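Local coordinates for protein protease (PDB 5Z6O) that cleaves peptide bonds as a serine protease of the subtilisin family, probably hydrolysing proteins such as casein, gelatin and collagen type IV, at residues L13-S18 / N189-A194; T75-T80 / A230-A235; I184-S187 / S193-F196; D204-G209 / T262-A267. All blocks are in the same frame, centred on the assembly; numbering follows the deposited sequence.

How the contacts relate
From the N terminus, helix 11-16 supplies the first segment of contact 1, which reaches the loop at 189-194 and closes a span of 170 intervening residues. Within that span helix 73-82 opens contact 2, completed beyond it on helix 227-245; contacts 1 and 2 therefore cross. Contact 3 is a short return, 184-187 to 193-196, lying within the span of contact 2 and ending on the same stretch as contact 1. Contact 4 joins strand 205-208 to the loop at 262-267, follows contacts 1 and 3 in series, and crosses contact 2. Together they tie the N-terminal helix, the two central helices, the edge of the parallel sheet and its outer loops, the S193-Y206 hydroxyl pair linking contacts 1 and 3 to contact 4.

Contact 1 of 4, residues L13-S18 / N189-A194; sequences LSRISS and NSDGSA
The backbones carrying R15 and D191 stay well apart, with R15 CA and N189 CA as the nearest pair at 8.1 Å, so the long side chain of R15 and the carboxylate of D191 bridge helix 11-16 and the loop that follows strand 182-187. R15 sets off with CG anti to the backbone N and then bends at its second torsion (chi2 63°), which turns the guanidinium toward the loop. It presents NE and NH1 to the carboxylate side-on. R15 NE gives its hydrogen to D191 OD1 at 2.9 Å, nearly straight at 162°, and arrives on the syn lone pair of that oxygen. R15 NH1 reaches D191 OD2, also at 2.9 Å, on the syn side but somewhat above the carboxylate plane. That tilt follows from the two flat groups being turned 36° against each other, although both oxygens remain close to the guanidinium plane. The remaining nitrogen, R15 NH2, turns back to its own segment and makes a weak hydrogen bond with S18 O at 2.8 Å.

Neighbouring parts of the fold close in around the pair. L275, in strand 274-275, touches both side chains, K263 packs against R15, and the backbone of D191 is hydrogen-bonded to that of S265.

Both R15 and D191 are buried, so each charge finds its counter-charge within the protein. The two-bond grip fixes the rotation of the carboxylate as well as its position, and probably favours ionised forms of both groups; it acts as a polar clasp between the N-terminal helix and a distant loop.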
# COMPACT_ATOMS: atom_id res chain seq x y z
N LEU A 13 11.37 5.31 -0.15
CA LEU A 13 11.61 5.09 1.27
C LEU A 13 12.23 6.31 1.91
O LEU A 13 11.77 6.81 2.95
CB LEU A 13 12.53 3.88 1.48
CG LEU A 13 11.97 2.54 1.01
CD1 LEU A 13 13.01 1.46 1.32
CD2 LEU A 13 10.65 2.18 1.75
N SER A 14 13.33 6.80 1.35
CA SER A 14 13.97 7.93 2.00
C SER A 14 13.11 9.18 1.91
O SER A 14 13.19 10.03 2.79
CB SER A 14 15.35 8.18 1.39
OG SER A 14 15.29 8.00 0.00
N ARG A 15 12.23 9.28 0.90
CA ARG A 15 11.36 10.45 0.82
C ARG A 15 10.41 10.52 1.99
O ARG A 15 10.12 11.61 2.49
CB ARG A 15 10.56 10.44 -0.49
CG ARG A 15 9.74 11.74 -0.74
CD ARG A 15 10.68 12.91 -0.88
NE ARG A 15 10.00 14.22 -0.86
CZ ARG A 15 9.72 14.90 0.25
NH1 ARG A 15 9.16 16.10 0.16
NH2 ARG A 15 10.05 14.40 1.45
N ILE A 16 9.85 9.36 2.40
CA ILE A 16 8.77 9.44 3.39
C ILE A 16 9.27 9.69 4.81
O ILE A 16 8.44 9.93 5.70
CB ILE A 16 7.89 8.18 3.41
CG1 ILE A 16 8.72 6.97 3.83
CG2 ILE A 16 7.25 8.01 2.04
CD1 ILE A 16 7.92 5.75 4.30
N SER A 17 10.59 9.66 5.05
CA SER A 17 11.12 10.01 6.36
C SER A 17 11.83 11.35 6.36
O SER A 17 12.54 11.67 7.31
CB SER A 17 12.06 8.92 6.92
OG SER A 17 13.14 8.60 6.06
N SER A 18 11.57 12.16 5.36
CA SER A 18 12.27 13.43 5.19
C SER A 18 11.25 14.53 4.91
O SER A 18 10.25 14.29 4.24
CB SER A 18 13.27 13.35 4.04
OG SER A 18 13.90 14.60 3.93
N ASN A 189 9.93 11.87 -7.92
CA ASN A 189 11.07 12.17 -7.06
C ASN A 189 11.37 13.66 -6.98
O ASN A 189 12.07 14.07 -6.06
CB ASN A 189 12.35 11.39 -7.48
CG ASN A 189 12.81 11.66 -8.92
OD1 ASN A 189 13.92 11.27 -9.28
ND2 ASN A 189 11.98 12.25 -9.73
N SER A 190 10.78 14.48 -7.86
CA SER A 190 10.90 15.92 -7.75
C SER A 190 9.72 16.53 -7.00
O SER A 190 9.56 17.76 -6.98
CB SER A 190 11.03 16.55 -9.14
OG SER A 190 9.86 16.29 -9.88
N ASP A 191 8.88 15.67 -6.39
CA ASP A 191 7.69 16.07 -5.65
C ASP A 191 6.60 16.58 -6.59
O ASP A 191 5.72 17.32 -6.16
CB ASP A 191 7.98 17.11 -4.57
CG ASP A 191 8.63 16.51 -3.32
OD1 ASP A 191 8.67 15.26 -3.16
OD2 ASP A 191 9.09 17.28 -2.49
N GLY A 192 6.60 16.16 -7.84
CA GLY A 192 5.48 16.47 -8.70
C GLY A 192 4.40 15.41 -8.64
O GLY A 192 4.60 14.32 -8.12
N SER A 193 3.23 15.77 -9.18
CA SER A 193 2.14 14.83 -9.34
C SER A 193 2.44 14.04 -10.61
O SER A 193 2.63 14.65 -11.67
CB SER A 193 0.80 15.56 -9.43
OG SER A 193 -0.27 14.66 -9.64
N ALA A 194 2.51 12.71 -10.51
CA ALA A 194 2.87 11.90 -11.67
C ALA A 194 1.85 12.10 -12.78
O ALA A 194 0.67 12.26 -12.51
CB ALA A 194 2.93 10.42 -11.27

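Contact 2 of 4, residues T75-T80 / A230-A235; sequences THTAST and AAPHVA
Two first torsions bring T80 and H233 together. T80 turns OG1 anti to its carbonyl carbon (chi1 -68°), which leaves CG2 extended away from the backbone N and aimed across to the other helix; H233 places CG anti to its own carbonyl carbon (chi1 -71°), so that its ring offers a face there. The result is a CH-pi contact: T80 CG2 sits 3.6 Å from the centroid of the H233 ring, close to the ring normal and slightly toward the ND1-CE1 side. H233 ND1 is also hydrogen-bonded to M229 O one turn earlier, which holds the ring at its angle. With H233 replaced by an alanine, the T80 methyl would probably lose the face it rests on and M229 O its side-chain donor, and a gap would open beside the helix.

Beside this pair P232 fills the closest part of the interface. Its CB lies 3.3 Å from T77 O, and its CG meets T77 CB at 3.9 Å and T80 CG2 at 3.9 Å, so the pyrrolidine wedges between the two threonines. Having no N-H, P232 breaks the hydrogen bonding of its helix, which is kinked there.

The axes approach to 8.3 Å and cross at -37°. T77 OG1 bonds back to H73 O and weakly to D42 OD2, so this packing adjoins two residues of the presumed charge relay, while S228, the third, lies in the first turn of the helix that carries P232. On the flanks, P232 leans on N134 of strand 131-135, T80 touches strand 212-215, and H233 rests on A207 and P208 of strand 205-208.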
# COMPACT_ATOMS: atom_id res chain seq x y z
N THR A 75 4.22 -9.32 -5.62
CA THR A 75 5.46 -9.37 -4.84
C THR A 75 6.06 -7.99 -4.67
O THR A 75 6.55 -7.63 -3.60
CB THR A 75 6.46 -10.27 -5.56
OG1 THR A 75 5.89 -11.59 -5.68
CG2 THR A 75 7.85 -10.30 -4.82
N HIS A 76 6.01 -7.20 -5.74
CA HIS A 76 6.61 -5.87 -5.72
C HIS A 76 5.89 -4.97 -4.70
O HIS A 76 6.52 -4.31 -3.86
CB HIS A 76 6.54 -5.30 -7.14
CG HIS A 76 7.35 -4.04 -7.36
ND1 HIS A 76 6.88 -2.77 -7.05
CD2 HIS A 76 8.58 -3.87 -7.91
CE1 HIS A 76 7.80 -1.88 -7.38
NE2 HIS A 76 8.83 -2.52 -7.91
N THR A 77 4.56 -4.98 -4.73
CA THR A 77 3.82 -4.14 -3.79
C THR A 77 3.94 -4.65 -2.36
O THR A 77 4.12 -3.83 -1.43
CB THR A 77 2.35 -4.02 -4.20
OG1 THR A 77 1.73 -5.31 -4.20
CG2 THR A 77 2.24 -3.36 -5.63
N ALA A 78 3.88 -5.97 -2.15
CA ALA A 78 4.12 -6.45 -0.79
C ALA A 78 5.51 -6.05 -0.30
O ALA A 78 5.73 -5.75 0.88
CB ALA A 78 3.97 -7.98 -0.76
N SER A 79 6.48 -6.06 -1.21
CA SER A 79 7.85 -5.71 -0.85
C SER A 79 7.98 -4.24 -0.45
O SER A 79 8.65 -3.92 0.54
CB SER A 79 8.78 -6.05 -2.05
OG SER A 79 10.10 -5.63 -1.78
N THR A 80 7.36 -3.34 -1.20
CA THR A 80 7.32 -1.93 -0.80
C THR A 80 6.69 -1.76 0.57
O THR A 80 7.12 -0.93 1.36
CB THR A 80 6.55 -1.13 -1.87
OG1 THR A 80 7.32 -1.14 -3.07
CG2 THR A 80 6.27 0.31 -1.44
N ALA A 230 2.32 3.45 -5.18
CA ALA A 230 2.09 4.48 -4.17
C ALA A 230 1.32 3.89 -2.99
O ALA A 230 1.75 4.01 -1.84
CB ALA A 230 1.32 5.63 -4.84
N ALA A 231 0.23 3.18 -3.25
CA ALA A 231 -0.59 2.64 -2.16
C ALA A 231 0.18 1.83 -1.11
O ALA A 231 -0.09 2.02 0.09
CB ALA A 231 -1.74 1.79 -2.73
N PRO A 232 1.08 0.91 -1.46
CA PRO A 232 1.75 0.12 -0.42
C PRO A 232 2.68 0.93 0.46
O PRO A 232 2.94 0.49 1.59
CB PRO A 232 2.50 -0.98 -1.22
CG PRO A 232 2.60 -0.46 -2.59
CD PRO A 232 1.35 0.36 -2.80
N HIS A 233 3.17 2.09 0.01
CA HIS A 233 3.89 2.95 0.96
C HIS A 233 2.96 3.31 2.11
O HIS A 233 3.39 3.38 3.27
CB HIS A 233 4.41 4.23 0.30
CG HIS A 233 5.56 4.04 -0.65
ND1 HIS A 233 5.39 3.67 -1.97
CD2 HIS A 233 6.90 4.21 -0.47
CE1 HIS A 233 6.58 3.63 -2.57
NE2 HIS A 233 7.51 3.95 -1.68
N VAL A 234 1.70 3.59 1.79
CA VAL A 234 0.74 4.01 2.82
C VAL A 234 0.30 2.80 3.64
O VAL A 234 0.15 2.91 4.87
CB VAL A 234 -0.45 4.74 2.17
CG1 VAL A 234 -1.49 5.18 3.23
CG2 VAL A 234 0.04 6.00 1.43
N ALA A 235 0.16 1.63 3.02
CA ALA A 235 -0.12 0.42 3.80
C ALA A 235 0.98 0.19 4.82
O ALA A 235 0.71 -0.08 6.01
CB ALA A 235 -0.21 -0.82 2.89

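Contact 3 of 4, residues I184-S187 / S193-F196; sequences IAAS and SASF
A186 and A194 meet where the chain leaves strand 182-187 of the subtilisin alpha/beta fold, loops round and comes back beside the strand's end in a single beta bridge. The bridged residues are S187 and S193, whose CA atoms stand 4.8 Å apart. One backbone hydrogen bond fastens the return: A194 N donates to A186 O at 3.0 Å.

A186 has the largest share of the buried surface, and its methyl is met by two partners. Its CB approaches A194 CB to 4.1 Å and F196 CE1 to 3.8 Å. F196 reaches this spot because CG stands between its backbone N and carbonyl carbon (chi1 53°), folding the ring back so that one face lies over the A194 methyl. S187, the third residue by buried area, contributes chiefly through its backbone, as its side chain points away from the returning loop.

The same loop also serves the other polar group of A186, whose N is hydrogen-bonded to T197 OG1. F196 touches N165 and A186 touches T227, both of which line the pocket holding the bound phenylmethanesulfonic acid, so the bridge borders the active-site region. Tight fitting continues down to the bonded carbonyl itself, where A194 CB lies 3.4 Å from A186 O.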
# COMPACT_ATOMS: atom_id res chain seq x y z
N ILE A 184 -4.91 6.72 -2.66
CA ILE A 184 -3.53 7.22 -2.71
C ILE A 184 -3.16 7.57 -4.15
O ILE A 184 -3.24 6.72 -5.04
CB ILE A 184 -2.53 6.19 -2.14
CG1 ILE A 184 -3.00 5.60 -0.80
CG2 ILE A 184 -1.15 6.81 -2.01
CD1 ILE A 184 -3.35 6.71 0.22
N ALA A 185 -2.72 8.80 -4.37
CA ALA A 185 -2.20 9.23 -5.66
C ALA A 185 -0.68 9.14 -5.68
O ALA A 185 -0.03 8.98 -4.64
CB ALA A 185 -2.66 10.67 -5.97
N ALA A 186 -0.11 9.20 -6.89
CA ALA A 186 1.30 8.90 -7.09
C ALA A 186 2.13 10.17 -7.28
O ALA A 186 1.79 11.02 -8.11
CB ALA A 186 1.49 8.00 -8.30
N SER A 187 3.26 10.27 -6.56
CA SER A 187 4.16 11.42 -6.70
C SER A 187 5.47 10.99 -7.35
O SER A 187 5.78 9.80 -7.42
CB SER A 187 4.44 12.06 -5.32
OG SER A 187 5.27 11.24 -4.50
N SER A 193 3.23 15.77 -9.18
CA SER A 193 2.14 14.83 -9.34
C SER A 193 2.44 14.04 -10.61
O SER A 193 2.63 14.65 -11.67
CB SER A 193 0.80 15.56 -9.43
OG SER A 193 -0.27 14.66 -9.64
N ALA A 194 2.51 12.71 -10.51
CA ALA A 194 2.87 11.90 -11.67
C ALA A 194 1.85 12.10 -12.78
O ALA A 194 0.67 12.26 -12.51
CB ALA A 194 2.93 10.42 -11.27
N SER A 195 2.31 12.10 -14.03
CA SER A 195 1.41 12.48 -15.13
C SER A 195 0.22 11.53 -15.26
O SER A 195 -0.86 11.94 -15.70
CB SER A 195 2.18 12.51 -16.45
OG SER A 195 2.82 11.28 -16.69
N PHE A 196 0.40 10.25 -14.92
CA PHE A 196 -0.67 9.27 -15.08
C PHE A 196 -1.65 9.23 -13.91
O PHE A 196 -2.66 8.53 -14.02
CB PHE A 196 -0.06 7.87 -15.24
CG PHE A 196 0.91 7.51 -14.14
CD1 PHE A 196 0.44 7.08 -12.90
CD2 PHE A 196 2.30 7.65 -14.33
CE1 PHE A 196 1.33 6.78 -11.87
CE2 PHE A 196 3.21 7.32 -13.31
CZ PHE A 196 2.71 6.88 -12.06

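Contact 4 of 4, residues D204-G209 / T262-A267; sequences DLYAPG and TKISGA. With CA (calcium ion), chain B.
The ring of Y206, on strand 205-208, is overlapped on one face by I264 from the loop at 262-267. I264 CG1 comes to 3.7 Å from Y206 CG, and the same atom stands 4.1 Å from the ring centroid in a CH-pi contact, while the branch methyl CG2 lies over the middle of that face. I264 directs CG1 anti to its carbonyl carbon (chi1 -61°), which lets both branches rest on the ring together. Its terminal CD1 adds a further contact near the base of the side chain, 3.9 Å from Y206 CB. At the far end A267 CB packs 4.0 Å from Y206 OH. That hydroxyl is not left to apolar neighbours, since it pairs with S193 OG in a hydrogen bond. A serine in place of Y206 would probably deprive I264 of the flat surface it lies against and S193 OG of its hydroxyl mate. I264 also touches S187, and Y206 touches P268 and T271.

The other end of the same segment does different work. D204 clasps the calcium ion with both carboxylate oxygens, OD1 at 2.6 Å and OD2 at 2.4 Å, and T183 N is hydrogen-bonded to OD2. V181 O and five waters complete eight ligands. Thus the outermost strand 205-208 of the parallel sheet has a buried tyrosine packed under a loop, and the same segment holds, some way off, a metal site: a bidentate aspartate paired with a valine carbonyl and several waters, as in the calcium site of proteinase K-type subtilases.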
# COMPACT_ATOMS: atom_id res chain seq x y z
N ASP A 204 -6.90 10.99 -0.70
CA ASP A 204 -6.56 11.38 0.66
C ASP A 204 -5.15 11.96 0.74
O ASP A 204 -4.91 12.91 1.51
CB ASP A 204 -6.70 10.18 1.60
CG ASP A 204 -8.15 9.74 1.74
OD1 ASP A 204 -8.91 10.50 2.38
OD2 ASP A 204 -8.56 8.72 1.15
N LEU A 205 -4.21 11.40 -0.02
CA LEU A 205 -2.84 11.95 -0.04
C LEU A 205 -2.05 11.30 -1.18
O LEU A 205 -2.51 10.37 -1.84
CB LEU A 205 -2.11 11.75 1.29
CG LEU A 205 -1.76 10.32 1.66
CD1 LEU A 205 -0.50 10.32 2.57
CD2 LEU A 205 -2.90 9.67 2.46
N TYR A 206 -0.85 11.83 -1.40
CA TYR A 206 0.14 11.33 -2.34
C TYR A 206 1.15 10.45 -1.62
O TYR A 206 1.45 10.67 -0.44
CB TYR A 206 0.94 12.48 -3.02
CG TYR A 206 0.19 13.15 -4.16
CD1 TYR A 206 -0.82 14.10 -3.91
CD2 TYR A 206 0.48 12.80 -5.50
CE1 TYR A 206 -1.53 14.69 -4.99
CE2 TYR A 206 -0.21 13.39 -6.57
CZ TYR A 206 -1.19 14.32 -6.31
OH TYR A 206 -1.82 14.87 -7.41
N ALA A 207 1.73 9.51 -2.37
CA ALA A 207 2.89 8.77 -1.90
C ALA A 207 3.73 8.47 -3.12
O ALA A 207 3.23 8.51 -4.25
CB ALA A 207 2.48 7.47 -1.19
N PRO A 208 5.01 8.13 -2.92
CA PRO A 208 5.91 7.92 -4.07
C PRO A 208 5.39 6.83 -4.98
O PRO A 208 5.05 5.73 -4.52
CB PRO A 208 7.23 7.50 -3.40
CG PRO A 208 7.23 8.29 -2.12
CD PRO A 208 5.76 8.21 -1.65
N GLY A 209 5.34 7.13 -6.28
CA GLY A 209 4.70 6.20 -7.18
C GLY A 209 5.37 6.08 -8.52
O GLY A 209 4.92 5.28 -9.34
N THR A 262 2.58 19.39 3.13
CA THR A 262 2.06 19.90 1.87
C THR A 262 3.23 20.14 0.92
O THR A 262 3.77 21.25 0.77
CB THR A 262 1.23 21.16 2.13
OG1 THR A 262 0.01 20.79 2.80
CG2 THR A 262 0.86 21.82 0.87
N LYS A 263 3.65 19.07 0.25
CA LYS A 263 4.86 19.13 -0.55
C LYS A 263 4.65 19.01 -2.04
O LYS A 263 5.61 19.23 -2.77
CB LYS A 263 5.81 17.99 -0.16
CG LYS A 263 6.16 18.07 1.21
CD LYS A 263 6.84 19.41 1.44
CE LYS A 263 8.37 19.42 1.19
NZ LYS A 263 8.83 20.56 0.30
N ILE A 264 3.48 18.58 -2.51
CA ILE A 264 3.35 18.30 -3.92
C ILE A 264 3.26 19.60 -4.72
O ILE A 264 2.51 20.52 -4.36
CB ILE A 264 2.13 17.41 -4.20
CG1 ILE A 264 2.29 16.08 -3.47
CG2 ILE A 264 2.03 17.11 -5.70
CD1 ILE A 264 3.47 15.25 -3.92
N SER A 265 4.01 19.65 -5.80
CA SER A 265 4.04 20.77 -6.73
C SER A 265 3.10 20.45 -7.90
O SER A 265 3.18 19.36 -8.47
CB SER A 265 5.47 20.97 -7.24
OG SER A 265 5.57 22.09 -8.10
N GLY A 266 2.24 21.41 -8.25
CA GLY A 266 1.37 21.24 -9.41
C GLY A 266 0.38 20.09 -9.32
O GLY A 266 0.12 19.42 -10.32
N ALA A 267 -0.15 19.83 -8.14
CA ALA A 267 -1.26 18.91 -7.98
C ALA A 267 -2.47 19.43 -8.76
O ALA A 267 -2.75 20.62 -8.73
CB ALA A 267 -1.65 18.75 -6.51
CA CA B . -10.79 8.70 2.09
O HOH W 1 -10.70 8.19 4.40
O HOH W 2 -11.21 10.46 0.74
O HOH W 3 -13.30 7.89 1.98
O HOH W 4 -11.14 7.97 -0.07
O HOH W 5 -11.94 10.59 3.04